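Local structure of hydrolase, haloacid dehalogenase-like family (Porphyromonas gingivalis, 2I6X) at residues Leu16-Arg21 and Phe86-Ser91; Ser91-Asp96 and Asn198-Ile203; Arg106-Ser111 and Ser163-Glu168. The protein belongs to the haloacid dehalogenase-like superfamily and is predicted to act as a hydrolase, its substrate not being established. One frame throughout, in Å; residues are numbered along the deposited sequence. Where two conformers were deposited one is given.

How the interactions relate
From the N terminus, residues 16-21 follow strand 7-10 of the parallel sheet after a short loop, and interaction 1 closes a loop when 86-91 returns beside them; the 64 residues in between are mostly helical and contain no strand. Interaction 2 then opens at the shared Ser91 and closes about a hundred residues later at 198-203, tying the starts of helices 92-101 and 200-207 together. Interaction 3 opens and closes within that span, joining strand 106-111 to the turn after helix 153-163. Leu16 connects the contacts: its CD2 packs on Trp199 CZ2 (3.8 Å) and its CD1 on Leu109 CD1 (3.7 Å). Interactions 1 and 3 lie on opposite sides of the chain's centre.

Interaction 1: Leu16-Arg21 and Phe86-Ser91; sequences LIHLNR and FLEEIS
Ile17 packs against Leu87 and Ile90 on one face of a two-stranded antiparallel ribbon, a face to which Leu19 also belongs. The CG2 branch of Ile17, anti to its backbone N, lies 3.8 Å from Leu87 CB and 4.0 Å from Ile90 CG1. Ile17 and Ile90 form a non-hydrogen-bonded pair and lie side by side, pointing the same way. Leu19 and Leu87 repeat this arrangement, their CD2 atoms 4.2 Å apart.

Farther along, the Phe86 ring receives Leu19 CB near its plane, at the edge, while Arg21 CA makes an off-centre CH-pi contact 4.1 Å from the ring centroid and 30° off the normal.

The backbone evidence shows why Leu19 pairs with Leu87 although His18 pairs with Glu89. His18 N donates to Glu89 O (2.9 Å), and His18 O accepts from two successive amides, Glu88 N at 2.9 Å and Glu89 N at 3.3 Å. Glu88 and Glu89 thus both face His18, a classic beta bulge, with Glu88 in a near-helical conformation (psi -36°). Ser91 N to Leu16 O at one end and Asn20 N to Phe86 O (2.7 Å) at the other complete the ladder.

At the polar edge the His18 ring and the Glu88 carboxylate lie side by side with planes 77° apart; ND1 and OE2 are modelled too close and at a poor angle, and His18 has two conformers, so a bond there is doubtful. Asn195 OD1 accepts from Leu19 N.

Asn20 and Ser91 are N-caps of the helices that follow. A two-stranded antiparallel ribbon soon after strand 7-10, with the helical residues inserted between its strands, is consistent with the flap of a HAD hydrolase bearing a C1-type cap.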
loop_
_atom_site.group_PDB
_atom_site.type_symbol
_atom_site.label_atom_id
_atom_site.label_comp_id
_atom_site.label_asym_id
_atom_site.label_seq_id
_atom_site.Cartn_x
_atom_site.Cartn_y
_atom_site.Cartn_z
ATOM N N LEU A 16 -4.092 -5.941 3.072
ATOM C CA LEU A 16 -5.214 -5.478 3.887
ATOM C C LEU A 16 -6.427 -5.128 3.024
ATOM O O LEU A 16 -7.578 -5.248 3.465
ATOM C CB LEU A 16 -4.784 -4.281 4.729
ATOM C CG LEU A 16 -3.666 -4.476 5.766
ATOM C CD1 LEU A 16 -3.135 -3.139 6.342
ATOM C CD2 LEU A 16 -4.179 -5.373 6.891
ATOM N N ILE A 17 -6.179 -4.674 1.795
ATOM C CA ILE A 17 -7.268 -4.393 0.877
ATOM C C ILE A 17 -7.057 -5.301 -0.319
ATOM O O ILE A 17 -6.021 -5.207 -0.995
ATOM C CB ILE A 17 -7.274 -2.907 0.371
ATOM C CG1 ILE A 17 -7.223 -1.914 1.531
ATOM C CG2 ILE A 17 -8.475 -2.645 -0.604
ATOM C CD1 ILE A 17 -7.138 -0.466 1.067
ATOM N N HIS A 18 -8.011 -6.202 -0.560
ATOM C CA HIS A 18 -8.018 -7.065 -1.746
ATOM C C HIS A 18 -8.189 -6.172 -2.961
ATOM O O HIS A 18 -9.044 -5.270 -2.969
ATOM C CB HIS A 18 -9.161 -8.103 -1.660
ATOM C CG HIS A 18 -9.289 -8.998 -2.864
ATOM N ND1 HIS A 18 -10.413 -9.762 -3.105
ATOM C CD2 HIS A 18 -8.441 -9.259 -3.886
ATOM C CE1 HIS A 18 -10.249 -10.449 -4.223
ATOM N NE2 HIS A 18 -9.061 -10.158 -4.719
ATOM N N LEU A 19 -7.384 -6.433 -3.981
ATOM C CA LEU A 19 -7.356 -5.605 -5.181
ATOM C C LEU A 19 -8.002 -6.243 -6.399
ATOM O O LEU A 19 -8.046 -7.462 -6.529
ATOM C CB LEU A 19 -5.903 -5.254 -5.516
ATOM C CG LEU A 19 -5.091 -4.460 -4.480
ATOM C CD1 LEU A 19 -3.639 -4.244 -4.955
ATOM C CD2 LEU A 19 -5.745 -3.101 -4.168
ATOM N N ASN A 20 -8.476 -5.400 -7.308
ATOM C CA ASN A 20 -9.105 -5.837 -8.549
ATOM C C ASN A 20 -8.651 -4.889 -9.647
ATOM O O ASN A 20 -9.296 -3.861 -9.894
ATOM C CB ASN A 20 -10.646 -5.805 -8.398
ATOM C CG ASN A 20 -11.411 -6.268 -9.663
ATOM O OD1 ASN A 20 -10.828 -6.591 -10.701
ATOM N ND2 ASN A 20 -12.742 -6.295 -9.556
ATOM N N ARG A 21 -7.541 -5.226 -10.302
ATOM C CA ARG A 21 -6.965 -4.325 -11.301
ATOM C C ARG A 21 -7.815 -4.176 -12.563
ATOM O O ARG A 21 -7.877 -3.086 -13.112
ATOM C CB ARG A 21 -5.470 -4.619 -11.589
ATOM C CG ARG A 21 -5.106 -5.535 -12.752
ATOM C CD ARG A 21 -3.566 -5.796 -12.788
ATOM N NE ARG A 21 -2.819 -4.822 -13.607
ATOM C CZ ARG A 21 -2.612 -4.951 -14.927
ATOM N NH1 ARG A 21 -1.911 -4.036 -15.612
ATOM N NH2 ARG A 21 -3.116 -6.004 -15.578
ATOM N N PHE A 86 -9.805 -0.287 -8.136
ATOM C CA PHE A 86 -8.845 -1.245 -7.599
ATOM C C PHE A 86 -9.275 -1.886 -6.277
ATOM O O PHE A 86 -8.930 -3.044 -6.024
ATOM C CB PHE A 86 -7.484 -0.560 -7.352
ATOM C CG PHE A 86 -6.435 -0.859 -8.389
ATOM C CD1 PHE A 86 -5.758 -2.067 -8.381
ATOM C CD2 PHE A 86 -6.101 0.092 -9.362
ATOM C CE1 PHE A 86 -4.737 -2.335 -9.323
ATOM C CE2 PHE A 86 -5.098 -0.168 -10.332
ATOM C CZ PHE A 86 -4.418 -1.382 -10.309
ATOM N N LEU A 87 -10.013 -1.143 -5.441
ATOM C CA LEU A 87 -10.233 -1.571 -4.057
ATOM C C LEU A 87 -11.481 -2.444 -3.919
ATOM O O LEU A 87 -12.592 -1.941 -3.738
ATOM C CB LEU A 87 -10.248 -0.382 -3.075
ATOM C CG LEU A 87 -9.263 0.800 -3.131
ATOM C CD1 LEU A 87 -9.262 1.503 -1.774
ATOM C CD2 LEU A 87 -7.810 0.460 -3.542
ATOM N N GLU A 88 -11.279 -3.758 -4.002
ATOM C CA GLU A 88 -12.379 -4.714 -4.074
ATOM C C GLU A 88 -12.918 -5.089 -2.698
ATOM O O GLU A 88 -14.114 -5.286 -2.543
ATOM C CB GLU A 88 -11.950 -5.950 -4.878
ATOM C CG GLU A 88 -13.099 -6.841 -5.409
ATOM C CD GLU A 88 -13.310 -8.061 -4.535
ATOM O OE1 GLU A 88 -14.405 -8.693 -4.591
ATOM O OE2 GLU A 88 -12.374 -8.392 -3.762
ATOM N N GLU A 89 -12.039 -5.186 -1.700
ATOM C CA GLU A 89 -12.464 -5.337 -0.313
ATOM C C GLU A 89 -11.489 -4.766 0.706
ATOM O O GLU A 89 -10.324 -5.169 0.762
ATOM C CB GLU A 89 -12.759 -6.795 0.067
ATOM C CG GLU A 89 -13.064 -6.888 1.579
ATOM C CD GLU A 89 -13.515 -8.253 2.088
ATOM O OE1 GLU A 89 -12.893 -9.280 1.725
ATOM O OE2 GLU A 89 -14.479 -8.279 2.896
ATOM N N ILE A 90 -11.984 -3.852 1.527
ATOM C CA ILE A 90 -11.253 -3.377 2.679
ATOM C C ILE A 90 -11.568 -4.330 3.840
ATOM O O ILE A 90 -12.685 -4.330 4.389
ATOM C CB ILE A 90 -11.602 -1.902 2.956
ATOM C CG1 ILE A 90 -11.286 -1.059 1.693
ATOM C CG2 ILE A 90 -10.872 -1.403 4.190
ATOM C CD1 ILE A 90 -11.961 0.319 1.591
ATOM N N SER A 91 -10.596 -5.186 4.177
ATOM C CA SER A 91 -10.805 -6.258 5.162
ATOM C C SER A 91 -11.002 -5.744 6.586
ATOM O O SER A 91 -10.042 -5.461 7.297
ATOM C CB SER A 91 -9.664 -7.280 5.141
ATOM O OG SER A 91 -10.076 -8.460 5.828
#

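Interaction 2: Ser91-Asp96 and Asn198-Ile203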
loop_
_atom_site.group_PDB
_atom_site.type_symbol
_atom_site.label_atom_id
_atom_site.label_comp_id
_atom_site.label_asym_id
_atom_site.label_seq_id
_atom_site.Cartn_x
_atom_site.Cartn_y
_atom_site.Cartn_z
ATOM N N SER A 91 -10.596 -5.186 4.177
ATOM C CA SER A 91 -10.805 -6.258 5.162
ATOM C C SER A 91 -11.002 -5.744 6.586
ATOM O O SER A 91 -10.042 -5.461 7.297
ATOM C CB SER A 91 -9.664 -7.280 5.141
ATOM O OG SER A 91 -10.076 -8.460 5.828
ATOM N N ALA A 92 -12.256 -5.602 6.977
ATOM C CA ALA A 92 -12.604 -5.272 8.351
ATOM C C ALA A 92 -11.942 -6.232 9.362
ATOM O O ALA A 92 -11.405 -5.774 10.372
ATOM C CB ALA A 92 -14.150 -5.274 8.536
ATOM N N GLU A 93 -11.983 -7.545 9.094
ATOM C CA GLU A 93 -11.439 -8.518 10.036
ATOM C C GLU A 93 -9.921 -8.442 10.207
ATOM O O GLU A 93 -9.432 -8.608 11.315
ATOM C CB GLU A 93 -11.949 -9.944 9.790
ATOM C CG GLU A 93 -11.251 -10.804 8.727
ATOM C CD GLU A 93 -11.873 -12.224 8.654
ATOM O OE1 GLU A 93 -11.609 -13.059 9.569
ATOM O OE2 GLU A 93 -12.645 -12.500 7.687
ATOM N N LYS A 94 -9.193 -8.161 9.126
ATOM C CA LYS A 94 -7.749 -7.994 9.221
ATOM C C LYS A 94 -7.391 -6.718 9.968
ATOM O O LYS A 94 -6.418 -6.700 10.713
ATOM C CB LYS A 94 -7.079 -8.056 7.856
ATOM C CG LYS A 94 -7.214 -9.417 7.180
ATOM C CD LYS A 94 -6.597 -9.354 5.795
ATOM C CE LYS A 94 -6.839 -10.603 4.960
ATOM N NZ LYS A 94 -6.222 -10.430 3.604
ATOM N N PHE A 95 -8.196 -5.664 9.817
ATOM C CA PHE A 95 -7.973 -4.465 10.634
ATOM C C PHE A 95 -8.273 -4.703 12.116
ATOM O O PHE A 95 -7.532 -4.238 12.980
ATOM C CB PHE A 95 -8.731 -3.256 10.087
ATOM C CG PHE A 95 -8.016 -2.573 8.976
ATOM C CD1 PHE A 95 -6.934 -1.724 9.244
ATOM C CD2 PHE A 95 -8.376 -2.806 7.653
ATOM C CE1 PHE A 95 -6.238 -1.070 8.194
ATOM C CE2 PHE A 95 -7.683 -2.178 6.600
ATOM C CZ PHE A 95 -6.616 -1.299 6.878
ATOM N N ASP A 96 -9.353 -5.432 12.396
ATOM C CA ASP A 96 -9.646 -5.862 13.754
ATOM C C ASP A 96 -8.486 -6.647 14.370
ATOM O O ASP A 96 -8.115 -6.396 15.515
ATOM C CB ASP A 96 -10.941 -6.696 13.801
ATOM C CG ASP A 96 -12.186 -5.831 13.803
ATOM O OD1 ASP A 96 -12.063 -4.601 14.026
ATOM O OD2 ASP A 96 -13.293 -6.365 13.595
ATOM N N ASN A 198 -6.816 -15.080 3.380
ATOM C CA ASN A 198 -6.936 -14.881 4.831
ATOM C C ASN A 198 -5.712 -15.367 5.561
ATOM O O ASN A 198 -5.597 -16.559 5.864
ATOM C CB ASN A 198 -8.157 -15.545 5.494
ATOM C CG ASN A 198 -8.220 -15.209 7.014
ATOM O OD1 ASN A 198 -7.626 -14.199 7.453
ATOM N ND2 ASN A 198 -8.910 -16.037 7.805
ATOM N N TRP A 199 -4.827 -14.439 5.888
ATOM C CA TRP A 199 -3.537 -14.802 6.461
ATOM C C TRP A 199 -3.497 -14.740 7.979
ATOM O O TRP A 199 -2.444 -14.961 8.558
ATOM C CB TRP A 199 -2.427 -13.920 5.893
ATOM C CG TRP A 199 -2.748 -12.435 5.840
ATOM C CD1 TRP A 199 -2.964 -11.699 4.709
ATOM C CD2 TRP A 199 -2.868 -11.524 6.944
ATOM N NE1 TRP A 199 -3.218 -10.393 5.032
ATOM C CE2 TRP A 199 -3.150 -10.246 6.395
ATOM C CE3 TRP A 199 -2.777 -11.656 8.336
ATOM C CZ2 TRP A 199 -3.345 -9.093 7.207
ATOM C CZ3 TRP A 199 -2.969 -10.529 9.139
ATOM C CH2 TRP A 199 -3.263 -9.261 8.571
ATOM N N ILE A 200 -4.619 -14.398 8.609
ATOM C CA ILE A 200 -4.658 -14.259 10.052
ATOM C C ILE A 200 -4.142 -15.518 10.742
ATOM O O ILE A 200 -3.229 -15.407 11.554
ATOM C CB ILE A 200 -6.047 -13.838 10.600
ATOM C CG1 ILE A 200 -6.355 -12.393 10.194
ATOM C CG2 ILE A 200 -6.095 -13.983 12.115
ATOM C CD1 ILE A 200 -7.839 -12.032 10.337
ATOM N N PRO A 201 -4.712 -16.714 10.433
ATOM C CA PRO A 201 -4.162 -17.919 11.103
ATOM C C PRO A 201 -2.638 -18.129 10.949
ATOM O O PRO A 201 -1.957 -18.411 11.940
ATOM C CB PRO A 201 -4.978 -19.071 10.489
ATOM C CG PRO A 201 -6.302 -18.427 10.097
ATOM C CD PRO A 201 -5.864 -17.061 9.566
ATOM N N ALA A 202 -2.109 -17.949 9.736
ATOM C CA ALA A 202 -0.674 -18.147 9.467
ATOM C C ALA A 202 0.219 -17.137 10.189
ATOM O O ALA A 202 1.291 -17.485 10.701
ATOM C CB ALA A 202 -0.385 -18.109 7.962
ATOM N N ILE A 203 -0.207 -15.876 10.200
ATOM C CA ILE A 203 0.530 -14.836 10.918
ATOM C C ILE A 203 0.463 -15.065 12.458
ATOM O O ILE A 203 1.490 -14.975 13.138
ATOM C CB ILE A 203 0.076 -13.418 10.477
ATOM C CG1 ILE A 203 0.366 -13.170 8.985
ATOM C CG2 ILE A 203 0.670 -12.313 11.364
ATOM C CD1 ILE A 203 1.771 -13.516 8.483
#
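Lys94 and Trp199 carry this contact, the aliphatic chain of the lysine passing over one face of the indole. Lys94 CD sits 3.2 Å above the ring plane, offset toward the rim, and CE makes a CH-pi contact 4.0 Å from the centroid of the five-membered ring, 26° off its normal. The lysine is extended beyond CG, and its methylenes run from above CZ2 of the six-membered ring to over the five-membered ring, CE nearest NE1. On the other side, Trp199 CG lies between its backbone N and carbonyl carbon (chi1 46°), which starts the indole toward Lys94.

The remaining apolar packing belongs to Ile200, whose CD1 tip touches Glu93 CG at 4.0 Å and Lys94 CG at 4.1 Å, and also lies near the Glu93 carbonyl.

No hydrogen bond crosses between 91-96 and 198-203. Lys94 NZ and Trp199 NE1 are 3.3 Å apart, but both are donors. Their closeness is consistent with a shared acceptor: each donates to Val15 O. Lys94 NZ also donates to Glu197 O. Backbone carbonyls therefore satisfy the polar ends of two buried side chains.

Capping bonds within each segment mark the helix starts. Ser91 OG accepts weakly from Lys94 N (3.4 Å), as an N-cap. Asn198 OD1 accepts from Ile200 N at 3.2 Å, the two-residue spacing of an Asx turn, with the donor well above the amide plane. The lysine and isoleucine thus meet near the N-terminal ends of their helices.

Phe95, turned away from 198-203, packs on Phe126 and Phe136. The arrangement joins the helix leading into strand 106-111 to the C-terminal helix after strand 189-191, both flanking the parallel sheet of a Rossmann-like alpha/beta HAD core.

Interaction 3: Arg106-Ser111 and Ser163-Glu168; sequences RLFLLS and SGMKPE
The carbonyl O of Ser163 is gripped by both terminal nitrogens of Arg106, NH2 at 2.8 Å and NH1 at 3.0 Å. NH1 and NH2 hold it end-on, with the oxygen in the guanidinium plane. NH2 approaches in the carbonyl plane, on a lone pair, whereas NH1 is tilted 34° from that plane. Because Ser163 is the last residue of helix 153-163, this places a positive group at a helix C-terminus, which would probably be electrostatically favourable.

Phe108, two residues along the strand, turns its ring edge to the same group: its CZ is 3.4 Å above the guanidinium face, toward the rim, and Arg106 CZ lies in the plane of the phenyl ring. The ring also touches Ser163 CB through CE1 (3.8 Å). Selenomethionine Met165 reaches Phe108 tip to tip, with CE over the ring face and SE 5.3 Å from the centroid, an oblique Met-aromatic contact; the closest carbon approach there is too short to be reliable.

An ST turn shapes the chain between these partners, Ser163 OG accepting from Met165 N (3.1 Å) while also bonding to Met159 O. Gly164 leaves the helix with positive phi (74°).

The contact ties strand 106-111, which lies between strands 7-10 and 139-142 in the parallel sheet, to the turn linking helix 153-163 with strand 170-173; Tyr141 borders Phe108 and Ser163, and Asn7 borders Arg106 and Met165.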
loop_
_atom_site.group_PDB
_atom_site.type_symbol
_atom_site.label_atom_id
_atom_site.label_comp_id
_atom_site.label_asym_id
_atom_site.label_seq_id
_atom_site.Cartn_x
_atom_site.Cartn_y
_atom_site.Cartn_z
ATOM N N ARG A 106 4.963 -3.285 17.967
ATOM C CA ARG A 106 4.997 -2.070 17.213
ATOM C C ARG A 106 4.572 -2.396 15.775
ATOM O O ARG A 106 5.088 -3.339 15.170
ATOM C CB ARG A 106 6.393 -1.480 17.285
ATOM C CG ARG A 106 6.719 -0.960 18.661
ATOM C CD ARG A 106 8.072 -0.295 18.679
ATOM N NE ARG A 106 8.079 1.012 18.022
ATOM C CZ ARG A 106 9.131 1.512 17.374
ATOM N NH1 ARG A 106 10.257 0.803 17.264
ATOM N NH2 ARG A 106 9.049 2.712 16.809
ATOM N N LEU A 107 3.615 -1.630 15.254
ATOM C CA LEU A 107 2.962 -1.917 13.992
ATOM C C LEU A 107 3.187 -0.784 13.030
ATOM O O LEU A 107 3.054 0.383 13.387
ATOM C CB LEU A 107 1.454 -2.092 14.203
ATOM C CG LEU A 107 1.057 -3.194 15.180
ATOM C CD1 LEU A 107 -0.442 -3.234 15.347
ATOM C CD2 LEU A 107 1.617 -4.565 14.749
ATOM N N PHE A 108 3.527 -1.136 11.797
ATOM C CA PHE A 108 3.853 -0.166 10.768
ATOM C C PHE A 108 3.199 -0.552 9.450
ATOM O O PHE A 108 2.943 -1.715 9.204
ATOM C CB PHE A 108 5.368 -0.069 10.627
ATOM C CG PHE A 108 6.054 0.261 11.921
ATOM C CD1 PHE A 108 6.171 1.591 12.343
ATOM C CD2 PHE A 108 6.545 -0.756 12.740
ATOM C CE1 PHE A 108 6.769 1.895 13.555
ATOM C CE2 PHE A 108 7.167 -0.451 13.940
ATOM C CZ PHE A 108 7.278 0.873 14.348
ATOM N N LEU A 109 2.898 0.449 8.631
ATOM C CA LEU A 109 2.483 0.222 7.258
ATOM C C LEU A 109 3.594 0.687 6.304
ATOM O O LEU A 109 4.128 1.794 6.448
ATOM C CB LEU A 109 1.160 0.935 6.958
ATOM C CG LEU A 109 0.473 0.601 5.620
ATOM C CD1 LEU A 109 -0.415 -0.642 5.719
ATOM C CD2 LEU A 109 -0.336 1.818 5.085
ATOM N N LEU A 110 3.965 -0.162 5.349
ATOM C CA LEU A 110 4.878 0.283 4.303
ATOM C C LEU A 110 4.198 -0.006 2.966
ATOM O O LEU A 110 4.070 -1.151 2.542
ATOM C CB LEU A 110 6.279 -0.349 4.395
ATOM C CG LEU A 110 7.234 -0.005 3.246
ATOM C CD1 LEU A 110 7.524 1.476 3.274
ATOM C CD2 LEU A 110 8.563 -0.834 3.241
ATOM N N SER A 111 3.816 1.071 2.290
ATOM C CA SER A 111 2.918 0.953 1.167
ATOM C C SER A 111 3.310 1.820 -0.020
ATOM O O SER A 111 3.603 2.999 0.147
ATOM C CB SER A 111 1.501 1.290 1.653
ATOM O OG SER A 111 0.640 1.446 0.571
ATOM N N SER A 163 11.862 4.639 12.535
ATOM C CA SER A 163 11.173 3.822 13.543
ATOM C C SER A 163 12.099 3.214 14.581
ATOM O O SER A 163 11.661 2.897 15.691
ATOM C CB SER A 163 10.415 2.670 12.865
ATOM O OG SER A 163 11.368 1.749 12.339
ATOM N N GLY A 164 13.355 3.003 14.203
ATOM C CA GLY A 164 14.313 2.268 15.029
ATOM C C GLY A 164 14.104 0.760 15.089
ATOM O O GLY A 164 14.616 0.098 15.980
HETATM N N MSE A 165 13.354 0.213 14.144
HETATM C CA MSE A 165 13.148 -1.229 14.073
HETATM C C MSE A 165 14.409 -1.961 13.616
HETATM O O MSE A 165 15.078 -1.556 12.654
HETATM C CB MSE A 165 11.975 -1.558 13.147
HETATM C CG MSE A 165 12.228 -1.235 11.678
HETATM SE SE MSE A 165 10.689 -1.640 10.543
HETATM C CE MSE A 165 9.318 -0.461 11.269
ATOM N N LYS A 166 14.750 -3.021 14.341
ATOM C CA LYS A 166 15.760 -3.984 13.894
ATOM C C LYS A 166 15.103 -4.955 12.901
ATOM O O LYS A 166 14.073 -5.574 13.220
ATOM C CB LYS A 166 16.343 -4.731 15.094
ATOM C CG LYS A 166 16.984 -3.811 16.114
ATOM C CD LYS A 166 17.751 -4.564 17.172
ATOM C CE LYS A 166 17.973 -3.687 18.387
ATOM N NZ LYS A 166 18.828 -4.356 19.419
ATOM N N PRO A 167 15.653 -5.052 11.676
ATOM C CA PRO A 167 15.091 -5.993 10.680
ATOM C C PRO A 167 14.934 -7.434 11.186
ATOM O O PRO A 167 13.931 -8.088 10.898
ATOM C CB PRO A 167 16.074 -5.901 9.504
ATOM C CG PRO A 167 16.685 -4.537 9.646
ATOM C CD PRO A 167 16.789 -4.280 11.127
ATOM N N GLU A 168 15.900 -7.935 11.958
ATOM C CA GLU A 168 15.777 -9.302 12.432
ATOM C C GLU A 168 14.724 -9.472 13.528
ATOM O O GLU A 168 14.444 -10.585 13.959
ATOM C CB GLU A 168 17.119 -9.885 12.845
ATOM C CG GLU A 168 17.660 -9.360 14.162
ATOM C CD GLU A 168 18.562 -8.141 13.989
ATOM O OE1 GLU A 168 19.499 -8.015 14.831
ATOM O OE2 GLU A 168 18.334 -7.341 13.011
#